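Local coordinates for protein L-methionine gamma-lyase (Fusobacterium nucleatum subsp. nucleatum, PDB 6LXU) that belongs to the Cys/Met-metabolism family of pyridoxal-phosphate-dependent enzymes and assembles from four copies of its chain, at residues A[97-103]-A[125-130]; A[112-117]-A[155-161]; A[276-280]-A[387-392]; A[269-274]-A[379-384]. All coordinates share one frame; numbering follows the deposited sequence.

Contact 1. Residues A[97-103]-A[125-130]; sequences LWTVLKA and LTRFGV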
loop_
_atom_site.group_PDB
_atom_site.type_symbol
_atom_site.label_atom_id
_atom_site.label_comp_id
_atom_site.label_asym_id
_atom_site.label_seq_id
_atom_site.Cartn_x
_atom_site.Cartn_y
_atom_site.Cartn_z
ATOM N N LEU A 97 3.811 -17.729 24.211
ATOM C CA LEU A 97 4.627 -18.609 25.048
ATOM C C LEU A 97 5.598 -17.845 25.938
ATOM O O LEU A 97 5.748 -18.181 27.129
ATOM C CB LEU A 97 5.342 -19.644 24.189
ATOM C CG LEU A 97 4.405 -20.658 23.512
ATOM C CD1 LEU A 97 5.167 -21.502 22.519
ATOM C CD2 LEU A 97 3.698 -21.553 24.517
ATOM N N TRP A 98 6.237 -16.799 25.413
ATOM C CA TRP A 98 7.148 -16.009 26.243
ATOM C C TRP A 98 6.426 -15.279 27.365
ATOM O O TRP A 98 7.040 -14.960 28.398
ATOM C CB TRP A 98 7.940 -14.977 25.421
ATOM C CG TRP A 98 8.919 -15.535 24.434
ATOM C CD1 TRP A 98 9.005 -15.181 23.123
ATOM C CD2 TRP A 98 9.947 -16.519 24.656
ATOM N NE1 TRP A 98 10.026 -15.857 22.516
ATOM C CE2 TRP A 98 10.612 -16.706 23.422
ATOM C CE3 TRP A 98 10.363 -17.284 25.769
ATOM C CZ2 TRP A 98 11.666 -17.630 23.261
ATOM C CZ3 TRP A 98 11.420 -18.218 25.604
ATOM C CH2 TRP A 98 12.060 -18.370 24.359
ATOM N N THR A 99 5.154 -14.949 27.156
ATOM C CA THR A 99 4.356 -14.292 28.183
ATOM C C THR A 99 4.033 -15.233 29.345
ATOM O O THR A 99 4.180 -14.857 30.516
ATOM C CB THR A 99 3.054 -13.727 27.583
ATOM O OG1 THR A 99 3.399 -12.758 26.586
ATOM C CG2 THR A 99 2.192 -13.052 28.647
ATOM N N VAL A 100 3.574 -16.429 29.022
ATOM C CA VAL A 100 2.978 -17.306 30.044
ATOM C C VAL A 100 3.955 -18.288 30.676
ATOM O O VAL A 100 3.624 -18.871 31.731
ATOM C CB VAL A 100 1.726 -18.060 29.518
ATOM C CG1 VAL A 100 0.695 -17.076 28.996
ATOM C CG2 VAL A 100 2.067 -19.117 28.486
ATOM N N LEU A 101 5.127 -18.488 30.077
ATOM C CA LEU A 101 6.123 -19.414 30.600
ATOM C C LEU A 101 7.197 -18.685 31.402
ATOM O O LEU A 101 7.256 -17.462 31.438
ATOM C CB LEU A 101 6.772 -20.194 29.457
ATOM C CG LEU A 101 5.868 -21.184 28.722
ATOM C CD1 LEU A 101 6.564 -21.707 27.482
ATOM C CD2 LEU A 101 5.436 -22.332 29.636
ATOM N N LYS A 102 8.025 -19.480 32.067
ATOM C CA LYS A 102 9.249 -19.034 32.730
ATOM C C LYS A 102 10.161 -20.248 32.833
ATOM O O LYS A 102 9.708 -21.391 32.716
ATOM C CB LYS A 102 8.970 -18.434 34.117
ATOM C CG LYS A 102 8.378 -19.412 35.130
ATOM C CD LYS A 102 8.056 -18.747 36.464
ATOM C CE LYS A 102 7.558 -19.764 37.482
ATOM N NZ LYS A 102 6.276 -20.395 37.075
ATOM N N ALA A 103 11.451 -20.008 33.064
ATOM C CA ALA A 103 12.383 -21.105 33.340
ATOM C C ALA A 103 11.866 -21.916 34.526
ATOM O O ALA A 103 11.386 -21.342 35.501
ATOM C CB ALA A 103 13.774 -20.576 33.638
ATOM N N LEU A 125 12.809 -22.972 23.548
ATOM C CA LEU A 125 12.345 -22.912 24.934
ATOM C C LEU A 125 13.256 -23.718 25.864
ATOM O O LEU A 125 13.503 -23.316 27.005
ATOM C CB LEU A 125 10.922 -23.471 25.062
ATOM C CG LEU A 125 9.750 -22.809 24.338
ATOM C CD1 LEU A 125 8.445 -23.485 24.739
ATOM C CD2 LEU A 125 9.726 -21.331 24.653
ATOM N N THR A 126 13.736 -24.852 25.372
ATOM C CA THR A 126 14.609 -25.712 26.170
ATOM C C THR A 126 15.955 -25.043 26.472
ATOM O O THR A 126 16.545 -25.303 27.520
ATOM C CB THR A 126 14.842 -27.051 25.486
ATOM O OG1 THR A 126 15.388 -26.814 24.197
ATOM C CG2 THR A 126 13.546 -27.844 25.373
ATOM N N ARG A 127 16.429 -24.170 25.582
ATOM C CA ARG A 127 17.633 -23.359 25.851
ATOM C C ARG A 127 17.440 -22.339 26.952
ATOM O O ARG A 127 18.436 -21.828 27.476
ATOM C CB ARG A 127 18.107 -22.599 24.599
ATOM C CG ARG A 127 18.986 -23.400 23.686
ATOM C CD ARG A 127 19.716 -22.489 22.713
ATOM N NE ARG A 127 18.813 -21.816 21.765
ATOM C CZ ARG A 127 18.674 -20.492 21.597
ATOM N NH1 ARG A 127 19.372 -19.630 22.341
ATOM N NH2 ARG A 127 17.838 -20.025 20.676
ATOM N N PHE A 128 16.180 -22.009 27.275
ATOM C CA PHE A 128 15.826 -21.011 28.251
ATOM C C PHE A 128 15.101 -21.607 29.459
ATOM O O PHE A 128 14.298 -20.967 30.101
ATOM C CB PHE A 128 15.061 -19.873 27.547
ATOM C CG PHE A 128 15.965 -19.040 26.690
ATOM C CD1 PHE A 128 16.786 -18.096 27.273
ATOM C CD2 PHE A 128 16.068 -19.244 25.318
ATOM C CE1 PHE A 128 17.649 -17.331 26.506
ATOM C CE2 PHE A 128 16.952 -18.487 24.548
ATOM C CZ PHE A 128 17.747 -17.534 25.145
ATOM N N GLY A 129 15.452 -22.854 29.773
ATOM C CA GLY A 129 15.065 -23.466 31.035
ATOM C C GLY A 129 13.670 -24.031 31.111
ATOM O O GLY A 129 13.226 -24.384 32.206
ATOM N N VAL A 130 12.985 -24.150 29.970
ATOM C CA VAL A 130 11.648 -24.741 29.931
ATOM C C VAL A 130 11.805 -26.217 29.590
ATOM O O VAL A 130 12.548 -26.582 28.685
ATOM C CB VAL A 130 10.759 -24.027 28.898
ATOM C CG1 VAL A 130 9.379 -24.674 28.828
ATOM C CG2 VAL A 130 10.642 -22.549 29.242
#
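Leu125 lies over one face of the Trp98 indole, its CD2 methyl 4.1 Å from the centroid of the six-membered ring and 29° off the ring normal, a CH-pi contact. CZ3 is the closest indole atom, 3.7 Å from Leu125 CD2. Trp98 CH2 also meets Phe128 CD2 at 4.2 Å, the two rings approaching obliquely. The other branch of the same leucine turns to the residues at the end of helix 89-100, where Leu125 CD1 packs at 3.8 Å on Leu101 CD1, the two side chains crossing at about a right angle, while Leu97 CD1 is a looser neighbour. Val130 CG1 adds to the apolar cluster at 4.3 Å from Leu101 CD1. Nearer Gly129 the contact involves backbone atoms: the Ala103 CB methyl meets Phe128 O at 3.6 Å, and Ala103 CA makes a CA-H...O contact with Gly129 O. The turn is held from within, as Leu125 O accepts from both Phe128 N and Val130 N, which reach it from opposite faces of its plane. Trp98 NE1 is bonded to Met243 O of the second subunit, and the two copies of Trp98 stack across that interface. The contact joins the end of helix 89-100 to the link between helix 115-125 and strand 131-135, with Leu101 and Val130 both resting on Val107 of strand 106-110.

Contact 2. Residues A[112-117]-A[155-161]; sequences TLYGCT and YLETPAN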
loop_
_atom_site.group_PDB
_atom_site.type_symbol
_atom_site.label_atom_id
_atom_site.label_comp_id
_atom_site.label_asym_id
_atom_site.label_seq_id
_atom_site.Cartn_x
_atom_site.Cartn_y
_atom_site.Cartn_z
ATOM N N THR A 112 3.835 -34.185 16.396
ATOM C CA THR A 112 3.215 -33.657 15.178
ATOM C C THR A 112 2.683 -32.263 15.442
ATOM O O THR A 112 1.493 -32.052 15.750
ATOM C CB THR A 112 2.048 -34.502 14.672
ATOM O OG1 THR A 112 0.903 -34.256 15.492
ATOM C CG2 THR A 112 2.414 -35.986 14.630
ATOM N N LEU A 113 3.614 -31.325 15.328
ATOM C CA LEU A 113 3.343 -29.915 15.408
ATOM C C LEU A 113 3.995 -29.286 14.213
ATOM O O LEU A 113 5.038 -29.758 13.738
ATOM C CB LEU A 113 4.025 -29.284 16.606
ATOM C CG LEU A 113 3.539 -29.514 18.019
ATOM C CD1 LEU A 113 4.383 -28.629 18.921
ATOM C CD2 LEU A 113 2.060 -29.220 18.162
ATOM N N TYR A 114 3.434 -28.160 13.802
ATOM C CA TYR A 114 4.018 -27.339 12.753
ATOM C C TYR A 114 5.534 -27.211 12.985
ATOM O O TYR A 114 5.974 -26.977 14.107
ATOM C CB TYR A 114 3.344 -25.971 12.775
ATOM C CG TYR A 114 3.921 -25.026 11.780
ATOM C CD1 TYR A 114 3.740 -25.227 10.422
ATOM C CD2 TYR A 114 4.664 -23.926 12.195
ATOM C CE1 TYR A 114 4.282 -24.360 9.498
ATOM C CE2 TYR A 114 5.216 -23.066 11.277
ATOM C CZ TYR A 114 5.015 -23.278 9.934
ATOM O OH TYR A 114 5.571 -22.411 9.032
ATOM N N GLY A 115 6.319 -27.401 11.925
ATOM C CA GLY A 115 7.752 -27.569 12.081
ATOM C C GLY A 115 8.454 -26.464 12.852
ATOM O O GLY A 115 9.293 -26.729 13.712
ATOM N N CYS A 116 8.114 -25.207 12.572
ATOM C CA CYS A 116 8.786 -24.122 13.271
ATOM C C CYS A 116 8.378 -24.072 14.734
ATOM O O CYS A 116 9.168 -23.662 15.585
ATOM C CB CYS A 116 8.533 -22.778 12.602
ATOM S SG CYS A 116 9.132 -22.693 10.906
ATOM N N THR A 117 7.134 -24.461 15.033
ATOM C CA THR A 117 6.719 -24.565 16.431
ATOM C C THR A 117 7.488 -25.678 17.141
ATOM O O THR A 117 7.926 -25.491 18.269
ATOM C CB THR A 117 5.210 -24.795 16.562
ATOM O OG1 THR A 117 4.531 -23.797 15.779
ATOM C CG2 THR A 117 4.771 -24.705 18.021
ATOM N N TYR A 155 -0.036 -27.673 24.663
ATOM C CA TYR A 155 -0.092 -27.015 23.353
ATOM C C TYR A 155 -0.531 -28.032 22.324
ATOM O O TYR A 155 0.088 -29.087 22.203
ATOM C CB TYR A 155 1.280 -26.435 23.008
ATOM C CG TYR A 155 1.283 -25.620 21.738
ATOM C CD1 TYR A 155 1.343 -26.229 20.511
ATOM C CD2 TYR A 155 1.199 -24.235 21.776
ATOM C CE1 TYR A 155 1.310 -25.494 19.326
ATOM C CE2 TYR A 155 1.190 -23.478 20.608
ATOM C CZ TYR A 155 1.242 -24.111 19.384
ATOM O OH TYR A 155 1.242 -23.339 18.229
ATOM N N LEU A 156 -1.608 -27.715 21.594
ATOM C CA LEU A 156 -2.245 -28.673 20.692
ATOM C C LEU A 156 -2.460 -28.091 19.306
ATOM O O LEU A 156 -2.570 -26.869 19.136
ATOM C CB LEU A 156 -3.605 -29.112 21.246
ATOM C CG LEU A 156 -3.594 -29.627 22.688
ATOM C CD1 LEU A 156 -5.007 -29.773 23.213
ATOM C CD2 LEU A 156 -2.835 -30.935 22.798
ATOM N N GLU A 157 -2.594 -28.970 18.330
ATOM C CA GLU A 157 -2.793 -28.568 16.939
ATOM C C GLU A 157 -3.616 -29.641 16.257
ATOM O O GLU A 157 -3.225 -30.798 16.286
ATOM C CB GLU A 157 -1.416 -28.412 16.292
ATOM C CG GLU A 157 -1.396 -27.761 14.936
ATOM C CD GLU A 157 0.009 -27.614 14.380
ATOM O OE1 GLU A 157 1.011 -27.377 15.142
ATOM O OE2 GLU A 157 0.119 -27.730 13.146
ATOM N N THR A 158 -4.762 -29.293 15.662
ATOM C CA THR A 158 -5.620 -30.279 15.006
ATOM C C THR A 158 -6.508 -29.592 13.976
ATOM O O THR A 158 -7.104 -28.575 14.292
ATOM C CB THR A 158 -6.489 -31.089 16.009
ATOM O OG1 THR A 158 -7.286 -32.045 15.303
ATOM C CG2 THR A 158 -7.362 -30.214 16.886
ATOM N N PRO A 159 -6.622 -30.131 12.762
ATOM C CA PRO A 159 -5.783 -31.184 12.192
ATOM C C PRO A 159 -4.332 -30.747 12.098
ATOM O O PRO A 159 -4.067 -29.547 12.019
ATOM C CB PRO A 159 -6.381 -31.390 10.788
ATOM C CG PRO A 159 -7.734 -30.767 10.832
ATOM C CD PRO A 159 -7.592 -29.621 11.784
ATOM N N ALA A 160 -3.404 -31.702 12.107
ATOM C CA ALA A 160 -1.960 -31.372 12.100
ATOM C C ALA A 160 -1.201 -32.217 11.097
ATOM O O ALA A 160 -1.494 -33.423 10.984
ATOM C CB ALA A 160 -1.364 -31.583 13.482
ATOM N N ASN A 161 -0.206 -31.600 10.427
ATOM C CA ASN A 161 0.692 -32.216 9.401
ATOM C C ASN A 161 1.395 -33.429 9.969
ATOM O O ASN A 161 1.567 -33.477 11.176
ATOM C CB ASN A 161 1.847 -31.261 8.999
ATOM C CG ASN A 161 1.399 -30.000 8.274
ATOM O OD1 ASN A 161 0.859 -30.063 7.155
ATOM N ND2 ASN A 161 1.725 -28.834 8.857
HETATM O O HOH W 1 -0.978 -32.934 16.906
HETATM O O HOH W 2 4.267 -31.751 11.518
HETATM O O HOH W 3 1.845 -24.703 15.957
#
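In the large mixed sheet typical of fold-type I pyridoxal-phosphate enzymes, the end of strand 151-157 and the loop after it face the N-terminus of helix 115-125, and Glu157 bridges the two. Its extended chain, CG anti to the backbone N (chi1 -169°), carries the carboxylate to the N-cap residue Tyr114. Tyr114 N donates to Glu157 OE1 at 2.9 Å in an almost straight bond of 176°, arriving on the syn side and 20° out of the carboxylate plane. Leu113 crosses the glutamate at a slant, its CD2 3.7 Å from Glu157 OE1, and the same CD2 meets the edge of the Tyr155 ring at CD1, 3.9 Å away. Thr117 CG2 packs on that ring at CE1. Further along, Thr112 CB approaches Asn161 O, and Thr112 O touches Ala160 CB; a water lies within bonding reach of both Thr112 OG1 and Glu157 O. Asn161 OD1 is taken by Arg376, and Tyr114 OH bonds to a bound MPD molecule, probably from the crystallisation liquor. Another water links the glutamate to Thr117 and Tyr155: it accepts from Thr117 OG1 and from Tyr155 OH at 2.7 Å, and donates to Glu157 OE1 at 2.9 Å.

Contact 3. Residues A[276-280]-A[387-392]; sequences TIVDF and IIADLE
Helices 263-282 and 384-396 run side by side in nearly the same direction here, their local axes 10.9 Å apart at closest approach and crossing at -27°, with Ile277 and Ile388 the nearest pair of CA atoms. Phe280 and Ile388 form the centre of the interface. The CG2 methyl of Ile388 sits over the middle of the Phe280 ring, 3.8 Å from its centroid and only 11° off the normal, a well-centred CH-pi contact. Phe280 reaches this position with CG anti to its backbone N (chi1 166°), which swings the ring across to the other helix. The ring's far edge is turned to Glu392: OE1 lies in the ring plane, 3.4 Å from Phe280 CZ, and the carboxylate plane is nearly perpendicular to the ring; OE1 faces the C-H edge, which is probably mildly favourable. The same OE1 has a weak hydrogen bond from His284, whose ring also meets that of Phe280. Leu391 CB approaches Phe280 CE2 obliquely. One turn earlier, Ile277 spreads its branches among three partners: its CD1 touches Ile387 CG2 at 3.7 Å, CG1 slides past Ile388 CG1 at 3.9 Å, and CG2 meets Leu391 CD1 at 4.0 Å. At the more exposed margin, Thr276 CG2 lies against Ile388 CD1. No hydrogen bond crosses between the two segments, so the pairing is apolar apart from the carboxylate at the ring edge. Ile277 also rests on Ile315, which sets helix 263-282 on strand 314-319 of the smaller sheet, with helix 384-396 packed beside it.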
loop_
_atom_site.group_PDB
_atom_site.type_symbol
_atom_site.label_atom_id
_atom_site.label_comp_id
_atom_site.label_asym_id
_atom_site.label_seq_id
_atom_site.Cartn_x
_atom_site.Cartn_y
_atom_site.Cartn_z
ATOM N N THR A 276 -14.824 -32.979 -2.995
ATOM C CA THR A 276 -14.901 -33.574 -4.312
ATOM C C THR A 276 -13.557 -34.146 -4.753
ATOM O O THR A 276 -13.486 -35.244 -5.331
ATOM C CB THR A 276 -15.419 -32.518 -5.308
ATOM O OG1 THR A 276 -16.722 -32.112 -4.890
ATOM C CG2 THR A 276 -15.492 -33.056 -6.704
ATOM N N ILE A 277 -12.481 -33.430 -4.460
ATOM C CA ILE A 277 -11.144 -33.909 -4.793
ATOM C C ILE A 277 -10.771 -35.133 -3.950
ATOM O O ILE A 277 -10.133 -36.055 -4.472
ATOM C CB ILE A 277 -10.111 -32.764 -4.671
ATOM C CG1 ILE A 277 -10.408 -31.704 -5.738
ATOM C CG2 ILE A 277 -8.683 -33.265 -4.810
ATOM C CD1 ILE A 277 -9.770 -30.368 -5.445
ATOM N N VAL A 278 -11.158 -35.159 -2.685
ATOM C CA VAL A 278 -10.910 -36.342 -1.844
ATOM C C VAL A 278 -11.539 -37.587 -2.471
ATOM O O VAL A 278 -10.887 -38.645 -2.552
ATOM C CB VAL A 278 -11.435 -36.143 -0.409
ATOM C CG1 VAL A 278 -11.449 -37.448 0.389
ATOM C CG2 VAL A 278 -10.593 -35.109 0.316
ATOM N N ASP A 279 -12.784 -37.476 -2.920
ATOM C CA ASP A 279 -13.444 -38.626 -3.538
ATOM C C ASP A 279 -12.687 -39.086 -4.785
ATOM O O ASP A 279 -12.474 -40.304 -4.970
ATOM C CB ASP A 279 -14.891 -38.295 -3.880
ATOM C CG ASP A 279 -15.713 -39.540 -4.163
ATOM O OD1 ASP A 279 -15.832 -40.386 -3.263
ATOM O OD2 ASP A 279 -16.196 -39.680 -5.292
ATOM N N PHE A 280 -12.267 -38.141 -5.624
ATOM C CA PHE A 280 -11.475 -38.447 -6.809
ATOM C C PHE A 280 -10.167 -39.161 -6.452
ATOM O O PHE A 280 -9.830 -40.209 -7.022
ATOM C CB PHE A 280 -11.201 -37.153 -7.592
ATOM C CG PHE A 280 -10.144 -37.285 -8.633
ATOM C CD1 PHE A 280 -10.419 -37.926 -9.837
ATOM C CD2 PHE A 280 -8.862 -36.792 -8.422
ATOM C CE1 PHE A 280 -9.441 -38.043 -10.808
ATOM C CE2 PHE A 280 -7.887 -36.920 -9.391
ATOM C CZ PHE A 280 -8.178 -37.548 -10.578
ATOM N N ILE A 387 -9.224 -28.277 -11.403
ATOM C CA ILE A 387 -8.233 -28.819 -10.485
ATOM C C ILE A 387 -8.101 -30.333 -10.718
ATOM O O ILE A 387 -6.993 -30.848 -10.820
ATOM C CB ILE A 387 -8.583 -28.537 -9.007
ATOM C CG1 ILE A 387 -8.742 -27.021 -8.735
ATOM C CG2 ILE A 387 -7.503 -29.109 -8.094
ATOM C CD1 ILE A 387 -9.368 -26.730 -7.380
ATOM N N ILE A 388 -9.240 -31.011 -10.800
ATOM C CA ILE A 388 -9.245 -32.456 -11.046
ATOM C C ILE A 388 -8.638 -32.798 -12.403
ATOM O O ILE A 388 -7.860 -33.752 -12.490
ATOM C CB ILE A 388 -10.647 -33.056 -10.837
ATOM C CG1 ILE A 388 -10.969 -33.029 -9.335
ATOM C CG2 ILE A 388 -10.708 -34.494 -11.364
ATOM C CD1 ILE A 388 -12.372 -33.442 -8.941
ATOM N N ALA A 389 -8.948 -32.036 -13.445
ATOM C CA ALA A 389 -8.345 -32.312 -14.755
ATOM C C ALA A 389 -6.829 -32.200 -14.697
ATOM O O ALA A 389 -6.108 -33.007 -15.313
ATOM C CB ALA A 389 -8.925 -31.390 -15.814
ATOM N N ASP A 390 -6.323 -31.219 -13.952
ATOM C CA ASP A 390 -4.889 -31.053 -13.810
ATOM C C ASP A 390 -4.269 -32.239 -13.068
ATOM O O ASP A 390 -3.279 -32.798 -13.521
ATOM C CB ASP A 390 -4.580 -29.726 -13.091
ATOM C CG ASP A 390 -3.120 -29.355 -13.111
ATOM O OD1 ASP A 390 -2.451 -29.582 -14.156
ATOM O OD2 ASP A 390 -2.635 -28.774 -12.107
ATOM N N LEU A 391 -4.834 -32.601 -11.925
ATOM C CA LEU A 391 -4.342 -33.776 -11.197
ATOM C C LEU A 391 -4.428 -35.045 -12.047
ATOM O O LEU A 391 -3.490 -35.851 -12.048
ATOM C CB LEU A 391 -5.122 -33.963 -9.907
ATOM C CG LEU A 391 -4.950 -32.865 -8.849
ATOM C CD1 LEU A 391 -5.990 -33.011 -7.754
ATOM C CD2 LEU A 391 -3.549 -32.879 -8.267
ATOM N N GLU A 392 -5.535 -35.215 -12.763
ATOM C CA GLU A 392 -5.729 -36.405 -13.596
ATOM C C GLU A 392 -4.654 -36.515 -14.667
ATOM O O GLU A 392 -4.056 -37.596 -14.817
ATOM C CB GLU A 392 -7.126 -36.406 -14.215
ATOM C CG GLU A 392 -7.421 -37.535 -15.208
ATOM C CD GLU A 392 -7.228 -38.931 -14.659
ATOM O OE1 GLU A 392 -7.219 -39.132 -13.420
ATOM O OE2 GLU A 392 -7.078 -39.859 -15.492
#

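Contact 4. Residues A[269-274]-A[379-384]; sequences RHCKNA and VGLENV
In the smaller, C-terminal domain of this fold-type I enzyme, the connection from strand 374-378 to helix 384-396 passes along helix 263-282, and polar side chains of that helix hold its backbone carbonyls. Asn273 does most of this. Its ND2 gives two hydrogen bonds, to Gly380 O and to Glu382 O, each 2.9 Å long. The first acceptor lies close to the amide plane, whereas Glu382 O is tilted 35° out of it and its bond is more bent. With CG beside the backbone N (chi1 -79°), the amide lies against the loop, and its OD1 is satisfied by a water that in turn accepts from Val384 N. One residue thereby serves two loop carbonyls directly and the first turn of the next helix through water. One helical turn earlier His270 ND1 donates to Val379 O at 2.8 Å, in the carbonyl plane though tilted from the ring plane; because the partner is a carbonyl, ND1 must be the protonated donor here. Another water lies close to Leu381 O and accepts from Arg269 NH1; Arg269 NH2 forms a salt bridge to Glu268 of the third subunit, and Glu382 OE2 bonds to His17 of that same subunit. Apolar atoms pack beside these bonds: Val379 CG1 lies 3.5 Å from Asn273 CB, and Val379 CG2 touches Ala274 CB. Covering one face of the imidazole, Leu381 CD2 stands 3.5 Å from the centroid of the His270 ring, just 4° off its normal.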
loop_
_atom_site.group_PDB
_atom_site.type_symbol
_atom_site.label_atom_id
_atom_site.label_comp_id
_atom_site.label_asym_id
_atom_site.label_seq_id
_atom_site.Cartn_x
_atom_site.Cartn_y
_atom_site.Cartn_z
ATOM N N ARG A 269 -16.205 -22.642 -0.363
ATOM C CA ARG A 269 -15.735 -23.160 -1.650
ATOM C C ARG A 269 -14.491 -24.028 -1.489
ATOM O O ARG A 269 -14.368 -25.056 -2.154
ATOM C CB ARG A 269 -15.499 -22.008 -2.621
ATOM C CG ARG A 269 -15.023 -22.422 -4.007
ATOM C CD ARG A 269 -15.942 -23.427 -4.687
ATOM N NE ARG A 269 -17.342 -23.006 -4.719
ATOM C CZ ARG A 269 -17.942 -22.392 -5.736
ATOM N NH1 ARG A 269 -17.274 -22.113 -6.840
ATOM N NH2 ARG A 269 -19.221 -22.078 -5.653
ATOM N N HIS A 270 -13.568 -23.624 -0.622
ATOM C CA HIS A 270 -12.398 -24.448 -0.320
ATOM C C HIS A 270 -12.846 -25.872 0.074
ATOM O O HIS A 270 -12.344 -26.863 -0.454
ATOM C CB HIS A 270 -11.593 -23.886 0.871
ATOM C CG HIS A 270 -10.638 -22.767 0.561
ATOM N ND1 HIS A 270 -9.564 -22.899 -0.285
ATOM C CD2 HIS A 270 -10.533 -21.523 1.104
ATOM C CE1 HIS A 270 -8.877 -21.764 -0.291
ATOM N NE2 HIS A 270 -9.434 -20.912 0.552
ATOM N N CYS A 271 -13.791 -25.962 1.012
ATOM C CA CYS A 271 -14.237 -27.265 1.520
ATOM C C CYS A 271 -15.048 -28.039 0.495
ATOM O O CYS A 271 -14.893 -29.261 0.396
ATOM C CB CYS A 271 -15.030 -27.108 2.811
ATOM S SG CYS A 271 -14.037 -26.553 4.219
ATOM N N LYS A 272 -15.907 -27.366 -0.257
ATOM C CA LYS A 272 -16.696 -28.011 -1.323
ATOM C C LYS A 272 -15.755 -28.626 -2.356
ATOM O O LYS A 272 -15.891 -29.799 -2.745
ATOM C CB LYS A 272 -17.625 -26.979 -1.982
ATOM C CG LYS A 272 -18.551 -27.495 -3.087
ATOM C CD LYS A 272 -19.204 -26.343 -3.850
ATOM C CE LYS A 272 -20.205 -26.810 -4.895
ATOM N NZ LYS A 272 -21.303 -27.613 -4.291
ATOM N N ASN A 273 -14.797 -27.833 -2.817
ATOM C CA ASN A 273 -13.798 -28.333 -3.747
ATOM C C ASN A 273 -13.042 -29.504 -3.149
ATOM O O ASN A 273 -12.842 -30.524 -3.816
ATOM C CB ASN A 273 -12.772 -27.245 -4.104
ATOM C CG ASN A 273 -13.267 -26.244 -5.131
ATOM O OD1 ASN A 273 -14.344 -26.379 -5.700
ATOM N ND2 ASN A 273 -12.440 -25.218 -5.383
ATOM N N ALA A 274 -12.599 -29.358 -1.908
ATOM C CA ALA A 274 -11.764 -30.388 -1.303
ATOM C C ALA A 274 -12.487 -31.719 -1.173
ATOM O O ALA A 274 -11.900 -32.761 -1.462
ATOM C CB ALA A 274 -11.249 -29.940 0.050
ATOM N N VAL A 379 -6.137 -27.166 -1.208
ATOM C CA VAL A 379 -7.124 -26.972 -2.252
ATOM C C VAL A 379 -7.557 -25.500 -2.295
ATOM O O VAL A 379 -7.968 -24.940 -1.272
ATOM C CB VAL A 379 -8.348 -27.877 -2.007
ATOM C CG1 VAL A 379 -9.457 -27.614 -3.017
ATOM C CG2 VAL A 379 -7.940 -29.352 -2.033
ATOM N N GLY A 380 -7.465 -24.905 -3.483
ATOM C CA GLY A 380 -7.852 -23.517 -3.700
ATOM C C GLY A 380 -9.287 -23.367 -4.151
ATOM O O GLY A 380 -10.132 -24.232 -3.907
ATOM N N LEU A 381 -9.547 -22.235 -4.808
ATOM C CA LEU A 381 -10.898 -21.804 -5.181
ATOM C C LEU A 381 -11.186 -21.927 -6.672
ATOM O O LEU A 381 -12.245 -21.523 -7.126
ATOM C CB LEU A 381 -11.112 -20.354 -4.728
ATOM C CG LEU A 381 -10.887 -20.083 -3.245
ATOM C CD1 LEU A 381 -11.122 -18.618 -2.921
ATOM C CD2 LEU A 381 -11.757 -20.970 -2.377
ATOM N N GLU A 382 -10.268 -22.510 -7.431
ATOM C CA GLU A 382 -10.496 -22.719 -8.853
ATOM C C GLU A 382 -11.700 -23.634 -9.062
ATOM O O GLU A 382 -12.148 -24.339 -8.140
ATOM C CB GLU A 382 -9.274 -23.332 -9.532
ATOM C CG GLU A 382 -7.993 -22.521 -9.399
ATOM C CD GLU A 382 -7.111 -22.923 -8.238
ATOM O OE1 GLU A 382 -7.621 -23.583 -7.300
ATOM O OE2 GLU A 382 -5.905 -22.593 -8.268
ATOM N N ASN A 383 -12.245 -23.635 -10.274
ATOM C CA ASN A 383 -13.330 -24.576 -10.564
ATOM C C ASN A 383 -12.821 -25.998 -10.387
ATOM O O ASN A 383 -11.741 -26.349 -10.860
ATOM C CB ASN A 383 -13.897 -24.336 -11.937
ATOM C CG ASN A 383 -14.545 -22.976 -12.022
ATOM O OD1 ASN A 383 -13.881 -21.982 -12.316
ATOM N ND2 ASN A 383 -15.830 -22.912 -11.695
ATOM N N VAL A 384 -13.582 -26.790 -9.639
ATOM C CA VAL A 384 -13.083 -28.093 -9.210
ATOM C C VAL A 384 -12.782 -29.011 -10.400
ATOM O O VAL A 384 -11.850 -29.813 -10.345
ATOM C CB VAL A 384 -14.040 -28.752 -8.201
ATOM C CG1 VAL A 384 -15.317 -29.245 -8.850
ATOM C CG2 VAL A 384 -13.340 -29.868 -7.434
HETATM O O HOH W 4 -14.715 -22.586 -8.122
HETATM O O HOH W 5 -15.560 -25.383 -8.056
#

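Overall arrangement
From the N terminus, contact 1 opens at the end of helix 89-100 and closes at residues 125-130, spanning strand 106-110 and helix 115-125. Contact 2 begins within that loop, at 112-117, and closes later at 155-161, so the two cross; both lie in the part of the chain built on the large sheet and both touch the second subunit. The chain then passes to the smaller domain, where 269-274 and 276-280 of helix 263-282 pair with 379-384 and 387-392, again crossing. Contacts 3 and 4, with centres about 10 Å apart, meet where Ile277 packs on Val379 and Val384. Contacts 1 and 3 lie on opposite sides of the chain's centre, their centres about 44 Å apart.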